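Local coordinates for beta-lactamase (Burkholderia cenocepacia, PDB 5E2G), which probably hydrolyses beta-lactams to substituted beta-amino acids as a class C enzyme, at residues I30-G34 and R331-V335; G143-Y148 and L290-A296; L281-P287 and I344-K349. All coordinates share one frame; numbering follows the deposited sequence.

Contact 1: I30-G34 and R331-V335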
ATOM      1  N   ILE A  30      11.243  -4.626  11.158  1.00 22.27           N
ATOM      2  CA  ILE A  30      10.933  -3.916  12.395  1.00 24.51           C
ATOM      3  C   ILE A  30      11.795  -2.662  12.478  1.00 23.77           C
ATOM      4  O   ILE A  30      13.013  -2.729  12.299  1.00 24.42           O
ATOM      5  CB  ILE A  30      11.170  -4.795  13.641  1.00 26.67           C
ATOM      6  CG1 ILE A  30      10.154  -5.938  13.725  1.00 27.34           C
ATOM      7  CG2 ILE A  30      11.145  -3.950  14.906  1.00 25.53           C
ATOM      8  CD1 ILE A  30       8.744  -5.495  13.948  1.00 28.61           C
ATOM      9  N   VAL A  31      11.163  -1.527  12.756  1.00 23.52           N
ATOM     10  CA  VAL A  31      11.847  -0.321  13.206  1.00 24.29           C
ATOM     11  C   VAL A  31      11.616  -0.216  14.705  1.00 29.02           C
ATOM     12  O   VAL A  31      10.475  -0.081  15.159  1.00 28.04           O
ATOM     13  CB  VAL A  31      11.335   0.936  12.485  1.00 24.60           C
ATOM     14  CG1 VAL A  31      11.938   2.182  13.100  1.00 23.01           C
ATOM     15  CG2 VAL A  31      11.645   0.878  11.019  1.00 28.64           C
ATOM     16  N   ALA A  32      12.690  -0.303  15.477  1.00 32.27           N
ATOM     17  CA  ALA A  32      12.614  -0.241  16.932  1.00 31.39           C
ATOM     18  C   ALA A  32      13.482   0.932  17.357  1.00 34.11           C
ATOM     19  O   ALA A  32      14.713   0.843  17.317  1.00 33.40           O
ATOM     20  CB  ALA A  32      13.075  -1.548  17.560  1.00 30.90           C
ATOM     21  N   ASP A  33      12.830   2.035  17.733  1.00 39.68           N
ATOM     22  CA  ASP A  33      13.512   3.286  18.060  1.00 46.13           C
ATOM     23  C   ASP A  33      14.361   3.773  16.884  1.00 42.22           C
ATOM     24  O   ASP A  33      15.499   4.209  17.052  1.00 42.28           O
ATOM     25  CB  ASP A  33      14.360   3.136  19.328  1.00 55.39           C
ATOM     26  CG  ASP A  33      14.715   4.471  19.962  1.00 58.06           C
ATOM     27  OD1 ASP A  33      13.788   5.260  20.261  1.00 56.49           O
ATOM     28  OD2 ASP A  33      15.924   4.726  20.156  1.00 58.56           O
ATOM     29  N   GLY A  34      13.801   3.700  15.675  1.00 38.43           N
ATOM     30  CA  GLY A  34      14.516   4.102  14.482  1.00 38.69           C
ATOM     31  C   GLY A  34      15.490   3.078  13.934  1.00 42.12           C
ATOM     32  O   GLY A  34      15.972   3.249  12.807  1.00 48.15           O
ATOM     33  N   ARG A 331       8.164   6.236  16.736  1.00 24.39           N
ATOM     34  CA  ARG A 331       9.346   5.866  15.970  1.00 23.09           C
ATOM     35  C   ARG A 331       9.482   4.352  15.848  1.00 20.63           C
ATOM     36  O   ARG A 331      10.589   3.814  15.845  1.00 20.32           O
ATOM     37  CB  ARG A 331      10.601   6.483  16.587  1.00 27.49           C
ATOM     38  CG  ARG A 331      10.518   7.993  16.710  1.00 35.42           C
ATOM     39  CD  ARG A 331      11.755   8.565  17.356  1.00 44.54           C
ATOM     40  NE  ARG A 331      12.951   8.292  16.562  1.00 51.98           N
ATOM     41  CZ  ARG A 331      13.879   7.392  16.884  1.00 56.31           C
ATOM     42  NH1 ARG A 331      13.755   6.675  17.996  1.00 54.98           N
ATOM     43  NH2 ARG A 331      14.936   7.214  16.096  1.00 57.08           N
ATOM     44  N   ILE A 332       8.345   3.660  15.739  1.00 19.55           N
ATOM     45  CA  ILE A 332       8.310   2.211  15.581  1.00 21.20           C
ATOM     46  C   ILE A 332       7.454   1.847  14.367  1.00 20.05           C
ATOM     47  O   ILE A 332       6.619   2.630  13.909  1.00 18.51           O
ATOM     48  CB  ILE A 332       7.788   1.512  16.856  1.00 24.01           C
ATOM     49  CG1 ILE A 332       6.375   1.989  17.200  1.00 19.83           C
ATOM     50  CG2 ILE A 332       8.733   1.777  18.025  1.00 27.50           C
ATOM     51  CD1 ILE A 332       5.886   1.533  18.545  1.00 19.89           C
ATOM     52  N   GLY A 333       7.686   0.652  13.826  1.00 17.80           N
ATOM     53  CA  GLY A 333       6.881   0.175  12.714  1.00 16.15           C
ATOM     54  C   GLY A 333       7.171  -1.275  12.394  1.00 17.42           C
ATOM     55  O   GLY A 333       8.198  -1.822  12.799  1.00 18.65           O
ATOM     56  N   ILE A 334       6.250  -1.889  11.643  1.00 18.13           N
ATOM     57  CA  ILE A 334       6.362  -3.291  11.248  1.00 16.56           C
ATOM     58  C   ILE A 334       5.993  -3.439   9.777  1.00 19.01           C
ATOM     59  O   ILE A 334       5.117  -2.732   9.265  1.00 21.70           O
ATOM     60  CB  ILE A 334       5.476  -4.216  12.118  1.00 18.40           C
ATOM     61  CG1 ILE A 334       5.738  -5.689  11.792  1.00 19.67           C
ATOM     62  CG2 ILE A 334       4.013  -3.922  11.907  1.00 17.61           C
ATOM     63  CD1 ILE A 334       5.130  -6.667  12.793  1.00 20.76           C
ATOM     64  N   VAL A 335       6.672  -4.367   9.105  1.00 17.56           N
ATOM     65  CA  VAL A 335       6.353  -4.810   7.754  1.00 16.79           C
ATOM     66  C   VAL A 335       6.222  -6.328   7.791  1.00 15.96           C
ATOM     67  O   VAL A 335       7.107  -7.011   8.314  1.00 16.45           O
ATOM     68  CB  VAL A 335       7.444  -4.371   6.754  1.00 18.92           C
ATOM     69  CG1 VAL A 335       7.277  -5.059   5.425  1.00 23.50           C
ATOM     70  CG2 VAL A 335       7.423  -2.868   6.598  1.00 16.82           C
TER
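The guanidinium group of Arg331 is flanked by Asp33 and Gly34: the backbone N of Gly34 lies over one of its faces, while the Asp33 carboxylate sits at its edge, near the plane. There Arg331 NH1 forms a salt bridge with Asp33 OD1 at 2.7 Å. The two flat groups stand nearly perpendicular, 82° apart, and only OD1 comes close, Asp33 OD2 lying 3.6 Å from Arg331 NH1. A bend at chi3 (62°) turns the arginine tip back toward the turn, where NH2 adds a weak hydrogen bond to Asp33 O. Glycine suits position 34 because its backbone adopts left-handed angles and, having no side chain, it lets Arg331 NH2 come within 3.5 Å of its CA. Asp33 and Gly34 are the two central residues of a type I' turn joining strands 25-32 and 35-42, and Gly34 N is held by Arg331 O at 3.2 Å.

Beyond the turn, strand 25-32 runs antiparallel to strand 332-338 within the central sheet. Val31 and Gly333 are a hydrogen-bonded pair, with Val31 N to Gly333 O at 3.0 Å and Gly333 N to Val31 O at 3.2 Å. Val31 faces helix 226-235. Ile30 and Ile334 face helix 344-357, and their branched chains suit this buried layer; Ile30 CD1 reaches across to Ile334 CG1 at 3.7 Å.

Contact 2: G143-Y148 and L290-A296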
ATOM      1  N   GLY A 143     -17.041  11.448  -3.655  1.00 19.75           N
ATOM      2  CA  GLY A 143     -16.644  11.926  -2.347  1.00 18.27           C
ATOM      3  C   GLY A 143     -17.646  11.724  -1.235  1.00 18.85           C
ATOM      4  O   GLY A 143     -17.544  12.393  -0.209  1.00 22.05           O
ATOM      5  N   THR A 144     -18.616  10.819  -1.395  1.00 18.33           N
ATOM      6  CA  THR A 144     -19.606  10.554  -0.356  1.00 19.15           C
ATOM      7  C   THR A 144     -19.596   9.125   0.163  1.00 20.74           C
ATOM      8  O   THR A 144     -20.163   8.879   1.235  1.00 23.09           O
ATOM      9  CB  THR A 144     -21.038  10.847  -0.849  1.00 18.72           C
ATOM     10  OG1 THR A 144     -21.373   9.946  -1.907  1.00 20.97           O
ATOM     11  CG2 THR A 144     -21.183  12.267  -1.332  1.00 18.51           C
ATOM     12  N   HIS A 145     -19.016   8.177  -0.566  1.00 18.07           N
ATOM     13  CA  HIS A 145     -18.985   6.799  -0.108  1.00 15.83           C
ATOM     14  C   HIS A 145     -17.627   6.196  -0.400  1.00 17.86           C
ATOM     15  O   HIS A 145     -17.060   6.413  -1.472  1.00 21.47           O
ATOM     16  CB  HIS A 145     -20.088   5.966  -0.765  1.00 17.32           C
ATOM     17  CG  HIS A 145     -21.460   6.324  -0.293  1.00 20.36           C
ATOM     18  ND1 HIS A 145     -22.080   7.504  -0.641  1.00 18.38           N
ATOM     19  CD2 HIS A 145     -22.317   5.673   0.528  1.00 23.24           C
ATOM     20  CE1 HIS A 145     -23.262   7.567  -0.055  1.00 19.89           C
ATOM     21  NE2 HIS A 145     -23.435   6.463   0.649  1.00 23.05           N
ATOM     22  N   ARG A 146     -17.120   5.428   0.553  1.00 17.75           N
ATOM     23  CA  ARG A 146     -15.828   4.772   0.425  1.00 15.53           C
ATOM     24  C   ARG A 146     -16.055   3.338  -0.028  1.00 17.63           C
ATOM     25  O   ARG A 146     -16.756   2.573   0.642  1.00 17.87           O
ATOM     26  CB  ARG A 146     -15.061   4.800   1.743  1.00 17.01           C
ATOM     27  CG  ARG A 146     -13.674   4.181   1.653  1.00 17.65           C
ATOM     28  CD  ARG A 146     -12.995   4.207   3.007  1.00 18.79           C
ATOM     29  NE  ARG A 146     -11.652   3.643   2.997  1.00 19.29           N
ATOM     30  CZ  ARG A 146     -11.374   2.342   3.018  1.00 19.69           C
ATOM     31  NH1 ARG A 146     -12.347   1.442   3.028  1.00 17.36           N
ATOM     32  NH2 ARG A 146     -10.108   1.942   3.017  1.00 18.99           N
ATOM     33  N   LYS A 147     -15.447   2.972  -1.150  1.00 19.34           N
ATOM     34  CA  LYS A 147     -15.642   1.657  -1.738  1.00 23.26           C
ATOM     35  C   LYS A 147     -14.318   1.211  -2.329  1.00 27.48           C
ATOM     36  O   LYS A 147     -13.810   1.846  -3.257  1.00 27.61           O
ATOM     37  CB  LYS A 147     -16.741   1.697  -2.803  1.00 25.22           C
ATOM     38  CG  LYS A 147     -16.926   0.410  -3.573  1.00 27.42           C
ATOM     39  CD  LYS A 147     -17.344  -0.702  -2.664  1.00 28.91           C
ATOM     40  CE  LYS A 147     -17.497  -1.977  -3.448  1.00 35.37           C
ATOM     41  NZ  LYS A 147     -18.593  -1.834  -4.441  1.00 43.68           N
ATOM     42  N   TYR A 148     -13.764   0.129  -1.786  1.00 33.84           N
ATOM     43  CA  TYR A 148     -12.450  -0.349  -2.195  1.00 39.02           C
ATOM     44  C   TYR A 148     -12.463  -0.809  -3.648  1.00 37.73           C
ATOM     45  O   TYR A 148     -13.343  -1.565  -4.060  1.00 38.36           O
ATOM     46  CB  TYR A 148     -12.011  -1.487  -1.284  1.00 49.96           C
ATOM     47  CG  TYR A 148     -10.523  -1.526  -1.116  1.00 62.01           C
ATOM     48  CD1 TYR A 148      -9.874  -0.532  -0.396  1.00 64.76           C
ATOM     49  CD2 TYR A 148      -9.757  -2.536  -1.697  1.00 67.89           C
ATOM     50  CE1 TYR A 148      -8.510  -0.539  -0.246  1.00 67.56           C
ATOM     51  CE2 TYR A 148      -8.383  -2.555  -1.549  1.00 71.10           C
ATOM     52  CZ  TYR A 148      -7.768  -1.550  -0.818  1.00 69.60           C
ATOM     53  OH  TYR A 148      -6.410  -1.543  -0.652  1.00 66.36           O
ATOM     54  N   LEU A 290     -13.684  -3.666   3.407  1.00 32.61           N
ATOM     55  CA  LEU A 290     -13.051  -4.029   2.147  1.00 37.07           C
ATOM     56  C   LEU A 290     -14.040  -4.161   0.996  1.00 38.05           C
ATOM     57  O   LEU A 290     -13.683  -3.872  -0.152  1.00 40.50           O
ATOM     58  CB  LEU A 290     -12.273  -5.331   2.315  1.00 42.61           C
ATOM     59  CG  LEU A 290     -10.855  -5.178   2.866  1.00 47.89           C
ATOM     60  CD1 LEU A 290     -10.821  -5.048   4.389  1.00 46.66           C
ATOM     61  CD2 LEU A 290      -9.993  -6.335   2.390  1.00 53.58           C
ATOM     62  N   PHE A 291     -15.277  -4.579   1.263  1.00 33.73           N
ATOM     63  CA  PHE A 291     -16.193  -4.910   0.184  1.00 36.60           C
ATOM     64  C   PHE A 291     -17.433  -4.037   0.101  1.00 35.02           C
ATOM     65  O   PHE A 291     -18.054  -3.992  -0.966  1.00 35.83           O
ATOM     66  CB  PHE A 291     -16.625  -6.379   0.296  1.00 44.05           C
ATOM     67  CG  PHE A 291     -15.471  -7.344   0.278  1.00 48.18           C
ATOM     68  CD1 PHE A 291     -14.817  -7.639  -0.912  1.00 45.25           C
ATOM     69  CD2 PHE A 291     -15.032  -7.947   1.449  1.00 49.91           C
ATOM     70  CE1 PHE A 291     -13.751  -8.516  -0.935  1.00 45.49           C
ATOM     71  CE2 PHE A 291     -13.964  -8.829   1.431  1.00 49.41           C
ATOM     72  CZ  PHE A 291     -13.323  -9.113   0.237  1.00 47.97           C
ATOM     73  N   ASP A 292     -17.812  -3.349   1.173  1.00 32.12           N
ATOM     74  CA  ASP A 292     -19.035  -2.563   1.180  1.00 28.44           C
ATOM     75  C   ASP A 292     -18.754  -1.116   0.790  1.00 23.89           C
ATOM     76  O   ASP A 292     -17.612  -0.660   0.771  1.00 24.08           O
ATOM     77  CB  ASP A 292     -19.700  -2.619   2.555  1.00 31.04           C
ATOM     78  CG  ASP A 292     -20.086  -4.031   2.967  1.00 37.45           C
ATOM     79  OD1 ASP A 292     -19.887  -4.977   2.172  1.00 40.78           O
ATOM     80  OD2 ASP A 292     -20.599  -4.198   4.092  1.00 37.77           O
ATOM     81  N   ALA A 293     -19.830  -0.394   0.476  1.00 23.16           N
ATOM     82  CA  ALA A 293     -19.782   1.027   0.137  1.00 24.04           C
ATOM     83  C   ALA A 293     -20.140   1.824   1.388  1.00 26.42           C
ATOM     84  O   ALA A 293     -21.294   2.196   1.610  1.00 32.16           O
ATOM     85  CB  ALA A 293     -20.726   1.341  -1.017  1.00 28.03           C
ATOM     86  N   VAL A 294     -19.133   2.097   2.203  1.00 21.11           N
ATOM     87  CA  VAL A 294     -19.343   2.732   3.505  1.00 19.80           C
ATOM     88  C   VAL A 294     -19.577   4.225   3.293  1.00 22.15           C
ATOM     89  O   VAL A 294     -18.832   4.858   2.529  1.00 25.07           O
ATOM     90  CB  VAL A 294     -18.135   2.488   4.406  1.00 19.39           C
ATOM     91  CG1 VAL A 294     -18.377   3.060   5.795  1.00 23.62           C
ATOM     92  CG2 VAL A 294     -17.821   1.004   4.484  1.00 18.50           C
ATOM     93  N   PRO A 295     -20.589   4.819   3.918  1.00 20.16           N
ATOM     94  CA  PRO A 295     -20.713   6.279   3.877  1.00 19.65           C
ATOM     95  C   PRO A 295     -19.475   6.933   4.469  1.00 21.04           C
ATOM     96  O   PRO A 295     -18.964   6.512   5.508  1.00 23.27           O
ATOM     97  CB  PRO A 295     -21.965   6.551   4.714  1.00 20.01           C
ATOM     98  CG  PRO A 295     -22.768   5.304   4.561  1.00 21.34           C
ATOM     99  CD  PRO A 295     -21.768   4.184   4.529  1.00 20.69           C
ATOM    100  N   ALA A 296     -18.983   7.957   3.787  1.00 18.51           N
ATOM    101  CA  ALA A 296     -17.724   8.598   4.131  1.00 13.56           C
ATOM    102  C   ALA A 296     -17.968  10.083   4.318  1.00 15.85           C
ATOM    103  O   ALA A 296     -18.429  10.756   3.393  1.00 19.52           O
ATOM    104  CB  ALA A 296     -16.683   8.365   3.037  1.00 13.85           C
TER
HETATM  105  O   HOH W   1     -19.561  13.340   2.406  1.00 26.17           O
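His145 and Pro295 face each other as a non-hydrogen-bonded pair where the short strand 145-146 joins strand 294-303, completing one edge of the antiparallel sheet. His145 CB lies near Val294 O, at 3.7 Å. Beyond CG, the CD2 corner comes within 3.8 Å of both Pro295 CA and Ala293 O, the carbonyl oxygen lying in the ring plane at its edge. His145 NE2 lies 4.1 Å from Pro295 CG. On the other flank of the ring, ND1 donates an in-plane hydrogen bond of 2.8 Å to Thr144 OG1, which is also bonded to Ala141 O; this pairing fixes the ring rotation, and Tyr140 stacks on the ring. Imidazole suits the place because it offers a flat surface and a donor together.

Arg146 and Val294 form the hydrogen-bonded pair. The bond from Arg146 N to Val294 O is short, 2.7 Å, and runs nearly straight onto the carbonyl, while Val294 N returns a bond to Arg146 O. The arginine chain is extended from CG to NE; NE hydrogen-bonds Gln265 and NH2 forms a salt bridge with Glu270. Its aliphatic part shares a side of the sheet with Val294, where both touch Met289 and Ala260.

After the strand comes Tyr148, which probably corresponds to the tyrosine of the family's Tyr-x-Asn motif; its hydroxyl is hydrogen-bonded to Lys313 NZ. At the base of this side chain, Tyr148 CB touches Leu290 O at 3.1 Å.

Contact 3: L281-P287 and I344-K349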
ATOM      1  N   LEU A 281      -8.816  -1.391  15.399  1.00 21.64           N
ATOM      2  CA  LEU A 281      -8.099  -1.877  14.224  1.00 18.48           C
ATOM      3  C   LEU A 281      -8.831  -3.030  13.571  1.00 18.55           C
ATOM      4  O   LEU A 281      -8.905  -3.108  12.341  1.00 19.08           O
ATOM      5  CB  LEU A 281      -6.690  -2.312  14.614  1.00 17.76           C
ATOM      6  CG  LEU A 281      -5.824  -1.221  15.229  1.00 18.11           C
ATOM      7  CD1 LEU A 281      -4.503  -1.810  15.661  1.00 17.15           C
ATOM      8  CD2 LEU A 281      -5.605  -0.087  14.234  1.00 16.08           C
ATOM      9  N   LEU A 282      -9.368  -3.945  14.379  1.00 20.10           N
ATOM     10  CA  LEU A 282     -10.116  -5.060  13.818  1.00 20.52           C
ATOM     11  C   LEU A 282     -11.304  -4.556  13.009  1.00 22.17           C
ATOM     12  O   LEU A 282     -11.534  -5.013  11.885  1.00 27.43           O
ATOM     13  CB  LEU A 282     -10.572  -6.008  14.935  1.00 18.48           C
ATOM     14  CG  LEU A 282      -9.478  -6.550  15.865  1.00 20.71           C
ATOM     15  CD1 LEU A 282     -10.067  -7.299  17.033  1.00 18.22           C
ATOM     16  CD2 LEU A 282      -8.510  -7.438  15.120  1.00 25.38           C
ATOM     17  N   ALA A 283     -12.051  -3.589  13.552  1.00 21.16           N
ATOM     18  CA  ALA A 283     -13.217  -3.064  12.851  1.00 18.90           C
ATOM     19  C   ALA A 283     -12.820  -2.341  11.572  1.00 18.72           C
ATOM     20  O   ALA A 283     -13.511  -2.446  10.552  1.00 18.64           O
ATOM     21  CB  ALA A 283     -14.001  -2.128  13.768  1.00 19.81           C
ATOM     22  N   GLY A 284     -11.710  -1.603  11.612  1.00 18.82           N
ATOM     23  CA  GLY A 284     -11.254  -0.875  10.442  1.00 18.61           C
ATOM     24  C   GLY A 284     -10.681  -1.759   9.360  1.00 17.69           C
ATOM     25  O   GLY A 284     -10.743  -1.408   8.182  1.00 19.76           O
ATOM     26  N   ASN A 285     -10.131  -2.916   9.727  1.00 18.69           N
ATOM     27  CA  ASN A 285      -9.617  -3.864   8.743  1.00 16.29           C
ATOM     28  C   ASN A 285     -10.584  -5.003   8.472  1.00 20.82           C
ATOM     29  O   ASN A 285     -10.192  -5.999   7.863  1.00 23.14           O
ATOM     30  CB  ASN A 285      -8.265  -4.413   9.195  1.00 16.33           C
ATOM     31  CG  ASN A 285      -7.216  -3.332   9.271  1.00 18.14           C
ATOM     32  OD1 ASN A 285      -6.816  -2.909  10.355  1.00 22.98           O
ATOM     33  ND2 ASN A 285      -6.787  -2.851   8.117  1.00 15.14           N
ATOM     34  N   ALA A 286     -11.837  -4.865   8.897  1.00 23.00           N
ATOM     35  CA  ALA A 286     -12.815  -5.923   8.762  1.00 24.35           C
ATOM     36  C   ALA A 286     -13.277  -6.042   7.310  1.00 25.72           C
ATOM     37  O   ALA A 286     -13.195  -5.078   6.542  1.00 21.20           O
ATOM     38  CB  ALA A 286     -14.007  -5.656   9.677  1.00 24.22           C
ATOM     39  N   PRO A 287     -13.762  -7.227   6.915  1.00 29.61           N
ATOM     40  CA  PRO A 287     -14.267  -7.410   5.542  1.00 29.06           C
ATOM     41  C   PRO A 287     -15.289  -6.375   5.114  1.00 29.64           C
ATOM     42  O   PRO A 287     -15.316  -6.009   3.934  1.00 30.50           O
ATOM     43  CB  PRO A 287     -14.892  -8.810   5.590  1.00 34.29           C
ATOM     44  CG  PRO A 287     -14.176  -9.503   6.705  1.00 33.21           C
ATOM     45  CD  PRO A 287     -13.846  -8.464   7.717  1.00 30.58           C
ATOM     46  N   ILE A 344      -6.441 -11.087   7.193  1.00 17.81           N
ATOM     47  CA  ILE A 344      -6.065  -9.709   7.488  1.00 18.33           C
ATOM     48  C   ILE A 344      -6.040  -9.458   8.989  1.00 22.64           C
ATOM     49  O   ILE A 344      -5.075  -8.903   9.525  1.00 24.96           O
ATOM     50  CB  ILE A 344      -7.015  -8.740   6.771  1.00 18.37           C
ATOM     51  CG1 ILE A 344      -6.602  -8.636   5.307  1.00 19.10           C
ATOM     52  CG2 ILE A 344      -7.017  -7.394   7.465  1.00 19.09           C
ATOM     53  CD1 ILE A 344      -7.624  -8.002   4.439  1.00 20.91           C
ATOM     54  N   GLU A 345      -7.094  -9.870   9.695  1.00 22.14           N
ATOM     55  CA  GLU A 345      -7.147  -9.589  11.125  1.00 21.77           C
ATOM     56  C   GLU A 345      -6.031 -10.304  11.883  1.00 21.68           C
ATOM     57  O   GLU A 345      -5.596  -9.827  12.935  1.00 25.59           O
ATOM     58  CB  GLU A 345      -8.520  -9.962  11.686  1.00 23.35           C
ATOM     59  CG  GLU A 345      -9.715  -9.349  10.928  1.00 25.09           C
ATOM     60  CD  GLU A 345     -10.003  -7.890  11.291  1.00 27.08           C
ATOM     61  OE1 GLU A 345      -9.068  -7.173  11.709  1.00 25.49           O
ATOM     62  OE2 GLU A 345     -11.172  -7.462  11.150  1.00 24.93           O
ATOM     63  N   GLU A 346      -5.542 -11.434  11.369  1.00 19.44           N
ATOM     64  CA  GLU A 346      -4.421 -12.096  12.028  1.00 22.63           C
ATOM     65  C   GLU A 346      -3.107 -11.355  11.802  1.00 20.99           C
ATOM     66  O   GLU A 346      -2.235 -11.363  12.680  1.00 20.60           O
ATOM     67  CB  GLU A 346      -4.307 -13.547  11.556  1.00 26.22           C
ATOM     68  CG  GLU A 346      -5.381 -14.454  12.114  1.00 26.59           C
ATOM     69  CD  GLU A 346      -5.358 -14.515  13.630  1.00 31.14           C
ATOM     70  OE1 GLU A 346      -4.263 -14.451  14.225  1.00 27.54           O
ATOM     71  OE2 GLU A 346      -6.444 -14.612  14.235  1.00 39.53           O
ATOM     72  N   ARG A 347      -2.935 -10.718  10.643  1.00 19.91           N
ATOM     73  CA  ARG A 347      -1.797  -9.816  10.485  1.00 18.68           C
ATOM     74  C   ARG A 347      -1.915  -8.645  11.451  1.00 22.46           C
ATOM     75  O   ARG A 347      -0.920  -8.209  12.047  1.00 21.94           O
ATOM     76  CB  ARG A 347      -1.712  -9.304   9.047  1.00 20.01           C
ATOM     77  CG  ARG A 347      -2.129 -10.302   7.996  1.00 22.78           C
ATOM     78  CD  ARG A 347      -2.207  -9.654   6.616  1.00 21.80           C
ATOM     79  NE  ARG A 347      -3.015 -10.460   5.711  1.00 17.88           N
ATOM     80  CZ  ARG A 347      -3.392 -10.076   4.502  1.00 17.92           C
ATOM     81  NH1 ARG A 347      -3.031  -8.890   4.045  1.00 17.83           N
ATOM     82  NH2 ARG A 347      -4.138 -10.870   3.751  1.00 19.71           N
ATOM     83  N   VAL A 348      -3.134  -8.133  11.623  1.00 19.95           N
ATOM     84  CA  VAL A 348      -3.359  -6.995  12.505  1.00 15.94           C
ATOM     85  C   VAL A 348      -3.011  -7.365  13.939  1.00 23.05           C
ATOM     86  O   VAL A 348      -2.285  -6.635  14.625  1.00 18.43           O
ATOM     87  CB  VAL A 348      -4.814  -6.508  12.377  1.00 15.68           C
ATOM     88  CG1 VAL A 348      -5.112  -5.453  13.408  1.00 17.55           C
ATOM     89  CG2 VAL A 348      -5.069  -5.983  10.980  1.00 15.08           C
ATOM     90  N   LYS A 349      -3.498  -8.526  14.397  1.00 23.70           N
ATOM     91  CA  LYS A 349      -3.296  -8.924  15.786  1.00 22.99           C
ATOM     92  C   LYS A 349      -1.820  -9.110  16.097  1.00 25.58           C
ATOM     93  O   LYS A 349      -1.347  -8.693  17.161  1.00 28.01           O
ATOM     94  CB  LYS A 349      -4.052 -10.215  16.087  1.00 23.06           C
ATOM     95  CG  LYS A 349      -5.556 -10.106  16.053  1.00 31.15           C
ATOM     96  CD  LYS A 349      -6.172 -11.459  16.341  1.00 38.75           C
ATOM     97  CE  LYS A 349      -7.458 -11.656  15.563  1.00 42.07           C
ATOM     98  NZ  LYS A 349      -7.801 -13.109  15.471  1.00 43.64           N
TER
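Glu345 sets its CG anti to the carbonyl carbon (chi1 -52°) and then bends at chi2 (-80°), a folded shape that brings its carboxyl group across to the backbone of Leu282. Val348 has CG1 anti to the backbone N (chi1 173°), and its two methyls spread between Leu281 and Asn285.

Glu345 OE2 comes within 2.6 Å of Leu282 O. Two oxygens this close suggest that the acid is protonated, since a carboxylate beside a carbonyl in the last turn of a helix would probably be disfavoured. The same oxygen lies 3.3 Å from Ala286 CA, and Glu345 OE1 rests against the Leu282 side chain, 3.5 Å from CD2. Glutamate suits this position because its methylenes can span the gap between helices while its polar end meets the main chain.

Helix 278-284 ends here against the start of helix 344-357, the C-terminal helix that covers one side of the central sheet in the penicillin-recognising fold. Deeper in, toward strands 309-316 and 321-327, the contact is largely apolar. Val348 CG1 packs on Leu281 CB at 3.7 Å, and Val348 also touches Tyr323. Asn285, the first residue beyond the helix, presents CB to Ile344 CG2 at 3.7 Å, and the branched methyls of Ile344 and Val348, CG2 in both, suit a place where they lie against Asn285. Toward the surface, the side chains of Leu282 and Lys349 cross at about a right angle, with CD2 of the leucine 4.1 Å from Lys349 CG.

How the contacts relate
From the N terminus, strand 25-32 meets its partner only some 297 residues later: contact 1 closes that loop when 331-335 arrives beside 30-34. Nested inside it, contact 2 closes a shorter loop as 290-296 returns to 143-148 at the far edge of the same sheet, its centre about 31 Å from that of contact 1. Contact 3 crosses both, because 281-287 lies inside the two loops whereas 344-349 follows them. It joins helix 278-284 to the C-terminal helix that succeeds strand 332-338. Contacts 2 and 3 touch directly, Leu290 CD2 meeting Ile344 CD1 at 3.5 Å, while contacts 1 and 3 stay about 6 Å apart at their nearest atoms.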